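Local coordinates for protein purine nucleoside phosphorylase (Schistosoma mansoni, PDB 6BFV) that probably catalyses the reversible phosphorolysis of inosine and guanosine to the free purine base and ribose 1-phosphate, and binds a fluoropyrimidinol fragment here, at residues S35-L40 with L114-A119; Q84-M89 with G220-P225; G120-K125 with N246-A251; G129-I134 with V240-N245; G192-N197 with C216-M221. All coordinates share one frame; numbering follows the deposited sequence.

Interaction 1. Residues S35-L40 with L114-A119. With DJP (5-fluoropyrimidin-2-ol), chain G.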
# COMPACT_ATOMS: atom_id res chain seq x y z
N SER A 35 21.50 11.34 3.39
CA SER A 35 22.28 11.72 2.21
C SER A 35 22.88 13.12 2.38
O SER A 35 22.19 14.07 2.77
CB SER A 35 21.41 11.65 0.94
OG SER A 35 20.24 12.44 1.06
N GLY A 36 24.18 13.24 2.10
CA GLY A 36 24.94 14.45 2.34
C GLY A 36 25.25 14.74 3.80
O GLY A 36 25.80 15.80 4.10
N LEU A 37 24.95 13.81 4.72
CA LEU A 37 25.06 14.05 6.16
C LEU A 37 26.00 13.07 6.84
O LEU A 37 25.89 12.86 8.06
CB LEU A 37 23.68 13.97 6.82
CG LEU A 37 22.57 14.78 6.15
CD1 LEU A 37 21.20 14.34 6.71
CD2 LEU A 37 22.83 16.32 6.30
N GLY A 38 26.89 12.42 6.09
CA GLY A 38 27.70 11.35 6.64
C GLY A 38 29.12 11.76 6.99
O GLY A 38 29.97 10.90 7.22
N LYS A 39 29.38 13.06 7.05
CA LYS A 39 30.74 13.52 7.26
C LYS A 39 31.31 12.97 8.56
O LYS A 39 32.52 12.75 8.66
CB LYS A 39 30.78 15.05 7.25
CG LYS A 39 32.16 15.62 7.10
CD LYS A 39 32.18 17.09 7.48
CE LYS A 39 33.57 17.55 7.87
NZ LYS A 39 33.52 18.54 9.00
N LEU A 40 30.46 12.73 9.55
CA LEU A 40 30.96 12.23 10.81
C LEU A 40 31.72 10.92 10.64
O LEU A 40 32.70 10.67 11.36
CB LEU A 40 29.79 12.06 11.78
CG LEU A 40 30.12 11.51 13.16
CD1 LEU A 40 30.97 12.51 13.92
CD2 LEU A 40 28.83 11.21 13.92
N LEU A 114 21.34 5.44 16.17
CA LEU A 114 21.08 6.86 15.90
C LEU A 114 20.98 7.06 14.39
O LEU A 114 21.84 6.57 13.65
CB LEU A 114 22.18 7.77 16.47
CG LEU A 114 22.64 7.59 17.92
CD1 LEU A 114 23.97 8.34 18.21
CD2 LEU A 114 21.54 8.06 18.86
N ILE A 115 19.92 7.74 13.94
CA ILE A 115 19.53 7.80 12.54
C ILE A 115 19.24 9.25 12.16
O ILE A 115 18.56 9.97 12.90
CB ILE A 115 18.28 6.94 12.24
CG1 ILE A 115 18.50 5.47 12.53
CG2 ILE A 115 17.88 7.04 10.76
CD1 ILE A 115 17.15 4.66 12.59
N THR A 116 19.72 9.68 10.99
CA THR A 116 19.34 10.98 10.42
C THR A 116 18.81 10.77 8.99
O THR A 116 19.11 9.78 8.32
CB THR A 116 20.52 11.97 10.43
OG1 THR A 116 21.57 11.50 9.59
CG2 THR A 116 21.12 12.21 11.84
N ASN A 117 17.96 11.70 8.54
CA ASN A 117 17.42 11.65 7.19
C ASN A 117 17.03 13.06 6.76
O ASN A 117 17.06 14.02 7.55
CB ASN A 117 16.19 10.71 7.05
CG ASN A 117 15.02 11.11 7.96
OD1 ASN A 117 14.46 12.19 7.82
ND2 ASN A 117 14.60 10.19 8.84
N LEU A 118 16.66 13.17 5.49
CA LEU A 118 16.10 14.39 4.90
C LEU A 118 14.60 14.20 4.69
O LEU A 118 14.16 13.14 4.21
CB LEU A 118 16.76 14.71 3.54
CG LEU A 118 18.29 14.88 3.48
CD1 LEU A 118 18.84 15.01 2.04
CD2 LEU A 118 18.66 16.08 4.21
N ALA A 119 13.81 15.24 4.98
CA ALA A 119 12.35 15.10 4.91
C ALA A 119 11.70 16.39 4.41
O ALA A 119 12.31 17.45 4.39
CB ALA A 119 11.79 14.72 6.29
C3 DJP G . 10.38 15.22 0.57
C2 DJP G . 12.06 16.86 0.96
C1 DJP G . 12.68 14.52 1.11
O DJP G . 12.41 18.21 1.03
N DJP G . 13.02 15.88 1.17
N1 DJP G . 10.69 16.53 0.65
C DJP G . 11.36 14.23 0.81
F DJP G . 10.99 12.93 0.73

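Interaction 2. Residues Q84-M89 with G220-P225. With DJP (5-fluoropyrimidin-2-ol), chain G.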
# COMPACT_ATOMS: atom_id res chain seq x y z
N GLN A 84 27.61 3.25 5.79
CA GLN A 84 27.98 4.34 4.89
C GLN A 84 27.38 3.99 3.53
O GLN A 84 27.96 3.23 2.76
CB GLN A 84 29.49 4.50 4.81
CG GLN A 84 29.99 5.75 4.09
CD GLN A 84 31.50 5.80 3.98
OE1 GLN A 84 32.11 5.03 3.24
NE2 GLN A 84 32.11 6.70 4.71
N GLY A 85 26.20 4.55 3.25
CA GLY A 85 25.41 4.10 2.12
C GLY A 85 24.19 3.32 2.58
O GLY A 85 24.24 2.11 2.86
N ARG A 86 23.07 4.01 2.66
CA ARG A 86 21.86 3.44 3.23
C ARG A 86 21.04 2.77 2.13
O ARG A 86 21.01 3.26 0.99
CB ARG A 86 21.05 4.53 3.91
CG ARG A 86 19.62 4.20 4.25
CD ARG A 86 18.84 5.50 4.39
NE ARG A 86 18.21 5.60 5.70
CZ ARG A 86 18.09 6.71 6.41
NH1 ARG A 86 18.58 7.86 5.96
NH2 ARG A 86 17.48 6.67 7.57
N LEU A 87 20.40 1.66 2.48
CA LEU A 87 19.54 0.91 1.56
C LEU A 87 18.12 1.46 1.65
O LEU A 87 17.53 1.47 2.73
CB LEU A 87 19.50 -0.58 1.90
CG LEU A 87 20.71 -1.43 1.52
CD1 LEU A 87 21.86 -1.08 2.37
CD2 LEU A 87 20.47 -2.95 1.64
N HIS A 88 17.54 1.82 0.49
CA HIS A 88 16.23 2.44 0.38
C HIS A 88 15.25 1.49 -0.31
O HIS A 88 15.56 0.91 -1.37
CB HIS A 88 16.30 3.74 -0.42
CG HIS A 88 17.02 4.85 0.28
ND1 HIS A 88 18.38 5.07 0.13
CD2 HIS A 88 16.58 5.82 1.11
CE1 HIS A 88 18.74 6.11 0.86
NE2 HIS A 88 17.66 6.59 1.46
N MET A 89 14.03 1.41 0.22
CA MET A 89 13.07 0.44 -0.30
C MET A 89 12.53 0.84 -1.67
O MET A 89 12.13 -0.06 -2.42
CB MET A 89 11.93 0.20 0.71
CG MET A 89 12.41 -0.67 1.89
SD MET A 89 11.21 -1.56 2.93
CE MET A 89 10.80 -2.85 1.73
N GLY A 220 8.88 11.61 4.46
CA GLY A 220 10.07 11.17 3.74
C GLY A 220 9.98 9.71 3.32
O GLY A 220 8.97 9.03 3.53
N MET A 221 11.10 9.22 2.75
CA MET A 221 11.10 7.94 2.05
C MET A 221 12.01 6.90 2.71
O MET A 221 12.41 5.94 2.05
CB MET A 221 11.52 8.15 0.59
CG MET A 221 10.81 9.25 -0.15
SD MET A 221 11.59 9.44 -1.79
CE MET A 221 10.85 10.97 -2.26
N SER A 222 12.37 7.06 3.99
CA SER A 222 13.32 6.15 4.65
C SER A 222 12.94 6.00 6.13
O SER A 222 11.85 6.38 6.57
CB SER A 222 14.75 6.69 4.49
OG SER A 222 14.98 7.74 5.43
N THR A 223 13.86 5.37 6.89
CA THR A 223 13.93 5.39 8.35
C THR A 223 12.92 4.45 9.05
O THR A 223 13.31 3.66 9.93
CB THR A 223 13.81 6.83 8.86
OG1 THR A 223 14.93 7.58 8.38
CG2 THR A 223 13.82 6.89 10.43
N VAL A 224 11.64 4.49 8.66
CA VAL A 224 10.64 3.62 9.33
C VAL A 224 10.99 2.15 9.21
O VAL A 224 10.79 1.39 10.18
CB VAL A 224 9.23 3.97 8.82
CG1 VAL A 224 8.25 2.98 9.27
CG2 VAL A 224 8.74 5.37 9.33
N PRO A 225 11.50 1.64 8.07
CA PRO A 225 11.85 0.21 7.98
C PRO A 225 12.93 -0.19 8.97
O PRO A 225 12.76 -1.17 9.71
CB PRO A 225 12.32 0.06 6.54
CG PRO A 225 11.48 1.09 5.79
CD PRO A 225 11.55 2.30 6.75
C3 DJP G . 10.38 15.22 0.57
C2 DJP G . 12.06 16.86 0.96
C1 DJP G . 12.68 14.52 1.11
O DJP G . 12.41 18.21 1.03
N DJP G . 13.02 15.88 1.17
N1 DJP G . 10.69 16.53 0.65
C DJP G . 11.36 14.23 0.81
F DJP G . 10.99 12.93 0.73
O HOH W 1 15.28 3.18 4.62
O HOH W 2 13.25 2.80 2.74

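Interaction 3. Residues G120-K125 with N246-A251. With DJP (5-fluoropyrimidin-2-ol), chain G.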
# COMPACT_ATOMS: atom_id res chain seq x y z
N GLY A 120 10.44 16.28 3.97
CA GLY A 120 9.65 17.46 3.62
C GLY A 120 8.84 17.89 4.83
O GLY A 120 8.36 17.05 5.59
N GLY A 121 8.68 19.19 5.02
CA GLY A 121 7.86 19.71 6.13
C GLY A 121 6.39 19.83 5.76
O GLY A 121 6.05 20.31 4.68
N ILE A 122 5.53 19.39 6.68
CA ILE A 122 4.07 19.44 6.54
C ILE A 122 3.46 20.41 7.56
O ILE A 122 2.59 21.22 7.22
CB ILE A 122 3.45 18.04 6.67
CG1 ILE A 122 3.98 17.10 5.57
CG2 ILE A 122 1.91 18.09 6.70
CD1 ILE A 122 3.62 17.51 4.08
N ASN A 123 3.90 20.34 8.81
CA ASN A 123 3.46 21.30 9.82
C ASN A 123 3.84 22.71 9.39
O ASN A 123 4.98 22.97 9.01
CB ASN A 123 4.09 20.98 11.17
CG ASN A 123 3.73 22.02 12.23
OD1 ASN A 123 3.80 23.22 11.99
ND2 ASN A 123 3.30 21.56 13.39
N ARG A 124 2.89 23.64 9.53
CA ARG A 124 3.04 24.98 8.94
C ARG A 124 4.21 25.76 9.52
O ARG A 124 4.79 26.61 8.83
CB ARG A 124 1.76 25.80 9.14
CG ARG A 124 0.76 25.58 8.03
CD ARG A 124 -0.61 26.14 8.38
NE ARG A 124 -1.57 25.77 7.35
CZ ARG A 124 -1.58 26.28 6.12
NH1 ARG A 124 -0.67 27.19 5.76
NH2 ARG A 124 -2.49 25.88 5.25
N LYS A 125 4.56 25.51 10.77
CA LYS A 125 5.60 26.26 11.48
C LYS A 125 7.01 25.77 11.18
O LYS A 125 7.98 26.37 11.67
CB LYS A 125 5.33 26.19 12.97
CG LYS A 125 3.88 26.48 13.34
CD LYS A 125 3.48 27.94 13.03
CE LYS A 125 2.02 28.24 13.37
NZ LYS A 125 1.04 27.48 12.52
N ASN A 246 9.11 23.34 2.95
CA ASN A 246 7.74 23.20 3.44
C ASN A 246 6.86 22.83 2.26
O ASN A 246 6.57 23.69 1.41
CB ASN A 246 7.18 24.46 4.11
CG ASN A 246 5.92 24.17 4.88
OD1 ASN A 246 4.84 24.06 4.30
ND2 ASN A 246 6.06 23.94 6.21
N SER A 247 6.40 21.59 2.23
CA SER A 247 5.57 21.12 1.12
C SER A 247 4.16 21.66 1.20
O SER A 247 3.51 21.80 0.15
CB SER A 247 5.59 19.59 1.09
OG SER A 247 6.91 19.18 0.72
N ILE A 248 3.67 22.01 2.40
CA ILE A 248 2.35 22.64 2.45
C ILE A 248 2.41 24.00 1.80
O ILE A 248 1.50 24.40 1.07
CB ILE A 248 1.79 22.72 3.88
CG1 ILE A 248 1.18 21.39 4.28
CG2 ILE A 248 0.71 23.81 3.99
CD1 ILE A 248 -0.11 21.06 3.55
N LEU A 249 3.49 24.75 2.05
CA LEU A 249 3.55 26.08 1.44
C LEU A 249 3.75 25.97 -0.07
O LEU A 249 3.16 26.75 -0.83
CB LEU A 249 4.65 26.93 2.08
CG LEU A 249 4.42 27.50 3.49
CD1 LEU A 249 5.57 28.46 3.90
CD2 LEU A 249 3.09 28.24 3.63
N ASP A 250 4.59 25.04 -0.52
CA ASP A 250 4.76 24.86 -1.96
C ASP A 250 3.41 24.60 -2.62
O ASP A 250 3.10 25.17 -3.67
CB ASP A 250 5.76 23.73 -2.26
CG ASP A 250 7.22 24.07 -1.85
OD1 ASP A 250 7.48 25.21 -1.41
OD2 ASP A 250 8.14 23.20 -1.96
N ALA A 251 2.57 23.78 -1.98
CA ALA A 251 1.26 23.45 -2.54
C ALA A 251 0.37 24.68 -2.66
O ALA A 251 -0.24 24.90 -3.71
CB ALA A 251 0.59 22.36 -1.70
C3 DJP G . 10.38 15.22 0.57
C2 DJP G . 12.06 16.86 0.96
C1 DJP G . 12.68 14.52 1.11
O DJP G . 12.41 18.21 1.03
N DJP G . 13.02 15.88 1.17
N1 DJP G . 10.69 16.53 0.65
C DJP G . 11.36 14.23 0.81
F DJP G . 10.99 12.93 0.73

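Interaction 4. Residues G129-I134 with V240-N245. With DJP (5-fluoropyrimidin-2-ol), chain G.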
# COMPACT_ATOMS: atom_id res chain seq x y z
N GLY A 129 15.70 23.80 6.81
CA GLY A 129 16.83 23.81 7.71
C GLY A 129 16.52 23.55 9.18
O GLY A 129 17.46 23.45 9.99
N ASP A 130 15.24 23.45 9.55
CA ASP A 130 14.89 23.03 10.91
C ASP A 130 15.17 21.53 11.10
O ASP A 130 15.23 20.75 10.13
CB ASP A 130 13.41 23.29 11.22
CG ASP A 130 13.10 24.75 11.55
OD1 ASP A 130 14.02 25.58 11.60
OD2 ASP A 130 11.89 25.04 11.78
N PHE A 131 15.32 21.13 12.36
CA PHE A 131 15.42 19.72 12.73
C PHE A 131 14.17 19.28 13.49
O PHE A 131 13.57 20.07 14.24
CB PHE A 131 16.61 19.41 13.64
CG PHE A 131 17.92 19.95 13.18
CD1 PHE A 131 18.64 19.33 12.19
CD2 PHE A 131 18.47 21.03 13.83
CE1 PHE A 131 19.88 19.83 11.81
CE2 PHE A 131 19.69 21.52 13.48
CZ PHE A 131 20.40 20.93 12.46
N VAL A 132 13.84 18.00 13.35
CA VAL A 132 12.66 17.41 13.98
C VAL A 132 13.07 16.09 14.63
O VAL A 132 13.46 15.14 13.94
CB VAL A 132 11.52 17.20 12.95
CG1 VAL A 132 10.25 16.66 13.60
CG2 VAL A 132 11.19 18.48 12.27
N LEU A 133 13.01 16.04 15.97
CA LEU A 133 13.12 14.79 16.72
C LEU A 133 11.87 13.94 16.51
O LEU A 133 10.79 14.34 16.92
CB LEU A 133 13.28 15.11 18.22
CG LEU A 133 14.41 16.09 18.59
CD1 LEU A 133 14.37 16.55 20.02
CD2 LEU A 133 15.76 15.44 18.31
N ILE A 134 11.99 12.77 15.88
CA ILE A 134 10.80 11.97 15.57
C ILE A 134 10.30 11.29 16.85
O ILE A 134 11.07 10.62 17.56
CB ILE A 134 11.11 10.95 14.46
CG1 ILE A 134 11.65 11.67 13.20
CG2 ILE A 134 9.88 10.16 14.15
CD1 ILE A 134 12.09 10.79 12.09
N VAL A 240 16.35 11.67 13.65
CA VAL A 240 16.26 13.12 13.46
C VAL A 240 16.10 13.43 11.97
O VAL A 240 16.89 12.97 11.13
CB VAL A 240 17.49 13.83 14.05
CG1 VAL A 240 17.35 15.34 13.89
CG2 VAL A 240 17.65 13.49 15.55
N SER A 241 15.06 14.19 11.62
CA SER A 241 14.84 14.62 10.25
C SER A 241 15.38 16.04 10.11
O SER A 241 15.13 16.88 10.98
CB SER A 241 13.36 14.65 9.82
OG SER A 241 12.78 13.39 9.69
N LEU A 242 16.12 16.27 9.04
CA LEU A 242 16.42 17.62 8.55
C LEU A 242 15.38 18.03 7.51
O LEU A 242 15.24 17.36 6.47
CB LEU A 242 17.82 17.66 7.96
CG LEU A 242 18.16 18.96 7.23
CD1 LEU A 242 18.15 20.21 8.14
CD2 LEU A 242 19.52 18.78 6.60
N ILE A 243 14.67 19.12 7.79
CA ILE A 243 13.64 19.69 6.89
C ILE A 243 14.31 20.41 5.73
O ILE A 243 15.11 21.34 5.94
CB ILE A 243 12.72 20.65 7.65
CG1 ILE A 243 11.98 19.92 8.78
CG2 ILE A 243 11.72 21.32 6.72
CD1 ILE A 243 11.34 18.66 8.37
N ALA A 244 13.99 20.01 4.52
CA ALA A 244 14.54 20.66 3.33
C ALA A 244 13.53 21.51 2.55
O ALA A 244 13.94 22.21 1.62
CB ALA A 244 15.14 19.62 2.39
N ASN A 245 12.25 21.50 2.91
CA ASN A 245 11.27 22.41 2.30
C ASN A 245 10.03 22.39 3.18
O ASN A 245 9.91 21.55 4.09
CB ASN A 245 10.95 21.99 0.86
CG ASN A 245 9.80 21.00 0.77
OD1 ASN A 245 9.58 20.19 1.69
ND2 ASN A 245 9.07 21.06 -0.35
C3 DJP G . 10.38 15.22 0.57
C2 DJP G . 12.06 16.86 0.96
C1 DJP G . 12.68 14.52 1.11
O DJP G . 12.41 18.21 1.03
N DJP G . 13.02 15.88 1.17
N1 DJP G . 10.69 16.53 0.65
C DJP G . 11.36 14.23 0.81
F DJP G . 10.99 12.93 0.73

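Interaction 5. Residues G192-N197 with C216-M221. With DJP (5-fluoropyrimidin-2-ol), chain G.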
# COMPACT_ATOMS: atom_id res chain seq x y z
N GLY A 192 8.05 15.87 16.26
CA GLY A 192 7.01 15.67 15.26
C GLY A 192 6.77 14.23 14.83
O GLY A 192 7.55 13.32 15.14
N VAL A 193 5.65 14.04 14.12
CA VAL A 193 5.22 12.76 13.57
C VAL A 193 5.67 12.66 12.10
O VAL A 193 5.33 13.53 11.29
CB VAL A 193 3.69 12.61 13.68
CG1 VAL A 193 3.21 11.31 13.00
CG2 VAL A 193 3.19 12.71 15.19
N TYR A 194 6.39 11.58 11.76
CA TYR A 194 6.96 11.33 10.43
C TYR A 194 6.08 10.38 9.62
O TYR A 194 5.81 9.27 10.08
CB TYR A 194 8.34 10.70 10.61
CG TYR A 194 9.12 10.31 9.37
CD1 TYR A 194 10.18 11.07 8.96
CD2 TYR A 194 8.88 9.12 8.69
CE1 TYR A 194 10.94 10.73 7.86
CE2 TYR A 194 9.64 8.78 7.56
CZ TYR A 194 10.66 9.57 7.15
OH TYR A 194 11.47 9.25 6.09
N ALA A 195 5.66 10.81 8.42
CA ALA A 195 4.92 9.95 7.49
C ALA A 195 5.90 9.29 6.52
O ALA A 195 6.76 9.96 5.96
CB ALA A 195 3.87 10.75 6.72
N PHE A 196 5.78 7.96 6.36
CA PHE A 196 6.61 7.19 5.42
C PHE A 196 5.85 7.13 4.09
O PHE A 196 4.79 6.49 4.00
CB PHE A 196 6.90 5.78 5.99
CG PHE A 196 7.80 4.88 5.13
CD1 PHE A 196 8.66 5.39 4.17
CD2 PHE A 196 7.80 3.49 5.32
CE1 PHE A 196 9.48 4.54 3.38
CE2 PHE A 196 8.63 2.64 4.53
CZ PHE A 196 9.47 3.17 3.59
N ASN A 197 6.34 7.89 3.10
CA ASN A 197 5.95 7.79 1.68
C ASN A 197 6.94 6.84 0.99
O ASN A 197 8.14 7.15 0.90
CB ASN A 197 5.99 9.19 1.03
CG ASN A 197 6.06 9.18 -0.51
OD1 ASN A 197 5.54 8.31 -1.16
ND2 ASN A 197 6.72 10.16 -1.07
N CYS A 216 0.32 14.84 10.29
CA CYS A 216 1.75 14.59 10.12
C CYS A 216 2.49 15.90 10.19
O CYS A 216 1.98 16.94 9.76
CB CYS A 216 2.03 13.90 8.79
SG CYS A 216 1.17 12.33 8.62
N ASP A 217 3.71 15.86 10.75
CA ASP A 217 4.59 17.01 10.82
C ASP A 217 5.64 17.01 9.72
O ASP A 217 5.98 18.08 9.22
CB ASP A 217 5.26 17.08 12.19
CG ASP A 217 4.22 17.16 13.33
OD1 ASP A 217 3.58 18.22 13.44
OD2 ASP A 217 4.01 16.16 14.06
N VAL A 218 6.12 15.83 9.29
CA VAL A 218 7.11 15.72 8.22
C VAL A 218 6.80 14.48 7.39
O VAL A 218 6.08 13.58 7.84
CB VAL A 218 8.54 15.62 8.78
CG1 VAL A 218 8.84 16.76 9.70
CG2 VAL A 218 8.70 14.32 9.55
N VAL A 219 7.37 14.41 6.17
CA VAL A 219 7.24 13.24 5.30
C VAL A 219 8.59 12.90 4.63
O VAL A 219 9.33 13.80 4.24
CB VAL A 219 6.12 13.49 4.25
CG1 VAL A 219 6.41 14.77 3.40
CG2 VAL A 219 5.90 12.29 3.40
N GLY A 220 8.88 11.61 4.46
CA GLY A 220 10.07 11.17 3.74
C GLY A 220 9.98 9.71 3.32
O GLY A 220 8.97 9.03 3.53
N MET A 221 11.10 9.22 2.75
CA MET A 221 11.10 7.94 2.05
C MET A 221 12.01 6.90 2.71
O MET A 221 12.41 5.94 2.05
CB MET A 221 11.52 8.15 0.59
CG MET A 221 10.81 9.25 -0.15
SD MET A 221 11.59 9.44 -1.79
CE MET A 221 10.85 10.97 -2.26
C3 DJP G . 10.38 15.22 0.57
C2 DJP G . 12.06 16.86 0.96
C1 DJP G . 12.68 14.52 1.11
O DJP G . 12.41 18.21 1.03
N DJP G . 13.02 15.88 1.17
N1 DJP G . 10.69 16.53 0.65
C DJP G . 11.36 14.23 0.81
F DJP G . 10.99 12.93 0.73

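Interaction 1. Residues S35-L40 with L114-A119
The glycine-rich loop that follows the first strand of the sheet rests on strand 112-121 through two of its residues, S35 and L37, and the contact is a compact example of how a loop is seated on a strand mainly through leucine methyls. L37 supplies most of the adhesion. Its CG stands beside the backbone N and opposite the carbonyl carbon (chi1 -49°), which sends the CD1 methyl down onto the strand, where it lies 4.0 Å from CD2 of L118. The two leucines meet at a slant. The same methyl is in van der Waals contact with the hydroxyl of T116, whose polar partners include the backbone N of G34 at the start of the loop. S35 leans on the other branch of L118: its carbonyl O is 3.6 Å from CD1, and its OG comes unusually close to the same methyl. L118 is thus wedged between the two loop residues, one methyl for each. Behind the strand N117 turns away from the loop, its amide held by T223 and S241. Helix 259-283 packs on L37 through A266. At the strand's far end the fragment's hydroxyl O gives a weak hydrogen bond to A119 O. A Ser-Gly-Leu-Gly loop over a strand whose far end reaches the ligand is consistent with the phosphate-binding loop of trimeric purine nucleoside phosphorylases.

Interaction 2. Residues Q84-M89 with G220-P225
The backbones come nearest at H88 and S222, CA atoms 6.4 Å apart, where an extended loop passes the turn that leads from G220 into helix 224-232. T223 stands at the N-cap position of that helix without a capping bond from its side chain. The side chain of R86 reaches across to this turn: CG lies anti to the backbone N (chi1 165°), and a bend at chi3 lays the guanidinium beneath the S222 hydroxyl. OG of S222 sits 3.4 Å above the guanidinium plane, over its centre, while T223 OG1 comes obliquely to 2.8 Å from NH2 of R86 at an angle too poor for a hydrogen bond. The two hydroxyls are instead joined to each other, S222 OG to T223 OG1 at 3.0 Å. R86 is held by a salt bridge from NE to E226 and a hydrogen bond from NH1 to T116 O; T223 OG1 is separately bonded to N117 ND2. In trimeric purine nucleoside phosphorylases an arginine, a histidine and a serine placed like R86, H88 and S222 line the phosphate pocket, and this cluster is consistent with that site. Beside it the H88 ring brings CD2 to 3.9 Å from CB of S222. A water accepts from M89 N at 3.0 Å and donates weakly to M221 O. Toward the subunit interface M89 and P225 run antiparallel alongside each other, SD against CG at 3.9 Å, and L145 of the second subunit packs on M89.

Interaction 3. Residues G120-K125 with N246-A251
The guanidinium of R124 has the CG2 methyl of I248 over one face, 3.9 Å off the plane and displaced from its centre; NH1 goes on to a salt bridge with E252, although the arginine is poorly ordered. The second flat group, the amide of N246, works with both ends. Its CG is anti to the backbone N (chi1 -166°), and OD1 takes the N-H of L249 on a lone pair at 2.7 Å, the N-cap bond of helix 247-253. ND2 turns the other way, to a weak hydrogen bond with N123 O at 3.2 Å and a hydrogen bond with L126 O. One asparagine thus caps the helix and bonds to the loop backbone. G121 and N246 form a parallel beta bridge, and G121 O accepts from S247 N at 2.8 Å, so strand pairing runs directly into the first turn of the helix. I248 crosses I122 at about a right angle, its CG1 only 3.3 Å from I122 O. N123 closes an Asx turn with K125 N. S247 OG is hydrogen-bonded to E203 and to N245 OD1; G120 CA lies 3.3 Å from N1 of the fragment. Helix 205-213 covers both isoleucines through L212, while D217, just ahead of strand 218-220, bonds the backbone of I122 and N123.

Interaction 4. Residues G129-I134 with V240-N245
The N-H of G129 reaches I243 O at 2.7 Å, nearly straight at 167°, and opens the antiparallel pairing of strands 131-139 and 236-246 in the central sheet of the phosphorylase fold. I243 N in turn gives to D130 O at 2.9 Å. I243 thus bonds two successive residues, G129 through its O and D130 through its N; with G129 at positive phi this is consistent with a G1-type beta bulge. V132 and S241 then form a hydrogen-bonded pair, giving and taking through both backbones. The carbonyl that serves V132 also meets the neighbouring CA-H, F131 CA lying 3.3 Å from S241 O. Side chains sort onto two faces. On the face of F131, L133, V240 and L242, V240 divides its methyls, CG1 against CB of F131 and CG2 at 3.9 Å from CD2 of L133, so V240 and L133 lie alongside each other. L242 leans obliquely on the phenylalanine ring, CD1 to CE1 at 4.1 Å, and the F131 ring also meets that of W276 on helix 259-283. V132 and S241 occupy the other face, where V132 CG2 meets both CG1 and CD1 of I243. S241 is polar in these apolar surroundings, but its hydroxyl is bonded to N117 OD1. Strand 236-246 runs on to the ligand, bringing CB of A244 to 3.4 Å from the fragment's O. Back on the V132 face, the CD1 methyl of I134 sits 3.6 Å from S241 OG.

Interaction 5. Residues G192-N197 with C216-M221
Two torsions set the key groups against the opposite strand: Y194 holds CG anti to its backbone N (chi1 178°), stretching the ring to G220, two residues beyond its own partner V218, whereas D217 sets CG beside its own backbone N (chi1 -58°), bringing the carboxylate back to V193. There D217 OD2 accepts V193 N at 2.7 Å on its anti lone pair, the bond nearly straight at 167°. V193 O in turn accepts from both D217 N and V218 N, so one carbonyl and one carboxylate pin the start of the pairing. From this point the strands run parallel, joined as the two strands of a beta-alpha-beta crossover through helix 205-213. A195 forms the middle of the pairing, its N giving to V218 O and its O taking G220 N at 3.1 Å, almost in line with the carbonyl. Y194 crosses V218 at about a right angle, CD1 against CG2 at 3.6 Å, and its OH comes to 3.3 Å from CA of G220, which has no side chain in the way. On the other face A195 CB touches C216 SG at 3.7 Å. F196 turns its ring edge toward G220 O and the M221 backbone, while L145 of the second subunit covers it. M221 carries CE to 3.6 Å from the fragment's fluorine, with F161 of the second subunit packed on it. Y194 OH is also bonded to S222 N, consistent with a pocket wall held mainly by backbone bonds, with M221 CE and G220 CA near the fluorine.

How the interactions relate
Interactions 1, 3, 4 and 5 are built on one mixed sheet, in which strand 112-121 lies between strands 218-220 and 236-246; interaction 2 lies beside it, about 11 Å from interaction 1 and about 13 Å from interaction 5, centre to centre. Along the chain, interaction 5 is nested inside interaction 4 and that inside interaction 3, while interaction 1 precedes all three. Interaction 2 shares G220 and M221 with interaction 5 and crosses interactions 1, 3 and 4 in sequence. All five touch the bound fragment. Segments far apart in sequence thus come together around the fragment, forming a pocket consistent with the nucleoside site, partly lined by a second subunit.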